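Local coordinates for phenylacetic acid degradation protein PaaI (Thermus thermophilus HB8, PDB 1WLU) that probably hydrolyses acyl-CoA thioesters, as a hot dog fold thioesterase linked to phenylacetic acid degradation, at residues G41-L46 / K105-F110. Sequence-based numbering, arbitrary orientation.
Sequences GFLYAL and KLVALF
Y44 and F110 meet as an oblique aromatic pair. Their ring planes are inclined by 55° and their centroids lie 5.4 Å apart. The touching is concentrated on one corner of F110: its CE2 comes to 3.5 Å from CE2 of Y44. CE2 of F110 is also 3.8 Å from CZ of Y44, so this one atom lies along the CD2-CE2-CZ side of the tyrosine. The CG of Y44 is anti to the backbone N (chi1 179°), and this turns the ring so that its CE2 meets F110. The second touch is looser and purely aliphatic, with CD1 of L43 4.4 Å from CG1 of V107. No hydrogen bond joins the two segments. V107 and A108 both face V100 in a classic beta bulge, and both turn their side chains toward the helix.

The hydroxyl of Y44 is hydrogen-bonded to the OH of Y70 of the second subunit, and its ring stacks on Y44 of that subunit. Y70 is a CoA-binding residue. With an alanine at Y44, F110 would probably lose the ring packed against its CE2, and Y70 of the second subunit would be left without this hydrogen-bond partner. The contact thus links the helix-sheet core to the subunit interface beside the CoA site.

Helix 40-56 is the central helix of the hot dog fold, wrapped by the antiparallel sheet. F51, farther along it, also meets F110. Strand 105-116 runs between strands 93-102 and 61-70; C66 of the latter touches both Y44 and F110, and M68 touches L43 and A108.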
# COMPACT_ATOMS: atom_id res chain seq x y z
N GLY A 41 0.98 -9.20 -13.06
CA GLY A 41 -0.10 -10.03 -12.56
C GLY A 41 0.33 -11.46 -12.28
O GLY A 41 -0.24 -12.13 -11.42
N PHE A 42 1.33 -11.93 -13.02
CA PHE A 42 1.81 -13.29 -12.81
C PHE A 42 2.61 -13.32 -11.50
O PHE A 42 2.42 -14.21 -10.68
CB PHE A 42 2.71 -13.75 -13.95
CG PHE A 42 3.37 -15.07 -13.70
CD1 PHE A 42 2.63 -16.25 -13.75
CD2 PHE A 42 4.71 -15.14 -13.34
CE1 PHE A 42 3.23 -17.48 -13.44
CE2 PHE A 42 5.31 -16.35 -13.03
CZ PHE A 42 4.57 -17.53 -13.08
N LEU A 43 3.49 -12.34 -11.32
CA LEU A 43 4.29 -12.28 -10.11
C LEU A 43 3.39 -12.06 -8.90
O LEU A 43 3.61 -12.65 -7.84
CB LEU A 43 5.34 -11.16 -10.22
CG LEU A 43 6.37 -11.37 -11.34
CD1 LEU A 43 7.33 -10.20 -11.36
CD2 LEU A 43 7.12 -12.68 -11.12
N TYR A 44 2.37 -11.22 -9.06
CA TYR A 44 1.45 -10.98 -7.96
C TYR A 44 0.67 -12.26 -7.65
O TYR A 44 0.49 -12.61 -6.49
CB TYR A 44 0.48 -9.84 -8.31
CG TYR A 44 -0.53 -9.55 -7.21
CD1 TYR A 44 -1.69 -10.31 -7.08
CD2 TYR A 44 -0.30 -8.52 -6.30
CE1 TYR A 44 -2.61 -10.04 -6.07
CE2 TYR A 44 -1.21 -8.25 -5.28
CZ TYR A 44 -2.36 -9.01 -5.17
OH TYR A 44 -3.27 -8.72 -4.17
N ALA A 45 0.20 -12.95 -8.69
CA ALA A 45 -0.56 -14.18 -8.49
C ALA A 45 0.27 -15.18 -7.69
O ALA A 45 -0.25 -15.89 -6.83
CB ALA A 45 -0.96 -14.78 -9.83
N LEU A 46 1.57 -15.24 -7.99
CA LEU A 46 2.47 -16.14 -7.29
C LEU A 46 2.53 -15.77 -5.81
O LEU A 46 2.35 -16.63 -4.94
CB LEU A 46 3.87 -16.05 -7.90
CG LEU A 46 4.96 -16.91 -7.26
CD1 LEU A 46 4.71 -18.37 -7.58
CD2 LEU A 46 6.32 -16.48 -7.79
N LYS A 105 17.90 -13.65 -5.71
CA LYS A 105 17.68 -12.21 -5.71
C LYS A 105 16.23 -11.87 -5.35
O LYS A 105 15.31 -12.57 -5.76
CB LYS A 105 18.00 -11.63 -7.09
CG LYS A 105 19.42 -11.87 -7.57
CD LYS A 105 20.44 -11.18 -6.68
CE LYS A 105 21.86 -11.40 -7.18
NZ LYS A 105 22.04 -10.89 -8.57
N LEU A 106 16.04 -10.80 -4.59
CA LEU A 106 14.70 -10.38 -4.21
C LEU A 106 14.11 -9.59 -5.37
O LEU A 106 14.49 -8.44 -5.62
CB LEU A 106 14.73 -9.51 -2.95
CG LEU A 106 13.37 -9.11 -2.37
CD1 LEU A 106 12.62 -10.34 -1.88
CD2 LEU A 106 13.57 -8.13 -1.22
N VAL A 107 13.19 -10.22 -6.08
CA VAL A 107 12.53 -9.64 -7.25
C VAL A 107 11.38 -8.70 -6.89
O VAL A 107 11.13 -7.72 -7.60
CB VAL A 107 11.99 -10.78 -8.16
CG1 VAL A 107 11.19 -10.20 -9.32
CG2 VAL A 107 13.15 -11.61 -8.68
N ALA A 108 10.69 -8.99 -5.80
CA ALA A 108 9.57 -8.18 -5.36
C ALA A 108 9.23 -8.48 -3.91
O ALA A 108 9.63 -9.50 -3.37
CB ALA A 108 8.35 -8.44 -6.25
N LEU A 109 8.49 -7.56 -3.30
CA LEU A 109 8.06 -7.70 -1.91
C LEU A 109 6.55 -7.48 -1.86
O LEU A 109 6.05 -6.46 -2.33
CB LEU A 109 8.75 -6.68 -1.02
CG LEU A 109 8.31 -6.69 0.45
CD1 LEU A 109 8.75 -7.98 1.11
CD2 LEU A 109 8.90 -5.49 1.18
N PHE A 110 5.84 -8.44 -1.28
CA PHE A 110 4.39 -8.39 -1.16
C PHE A 110 4.05 -8.30 0.33
O PHE A 110 4.63 -9.00 1.15
CB PHE A 110 3.82 -9.65 -1.82
CG PHE A 110 2.34 -9.87 -1.62
CD1 PHE A 110 1.83 -10.24 -0.37
CD2 PHE A 110 1.47 -9.80 -2.70
CE1 PHE A 110 0.48 -10.55 -0.22
CE2 PHE A 110 0.11 -10.11 -2.56
CZ PHE A 110 -0.38 -10.49 -1.31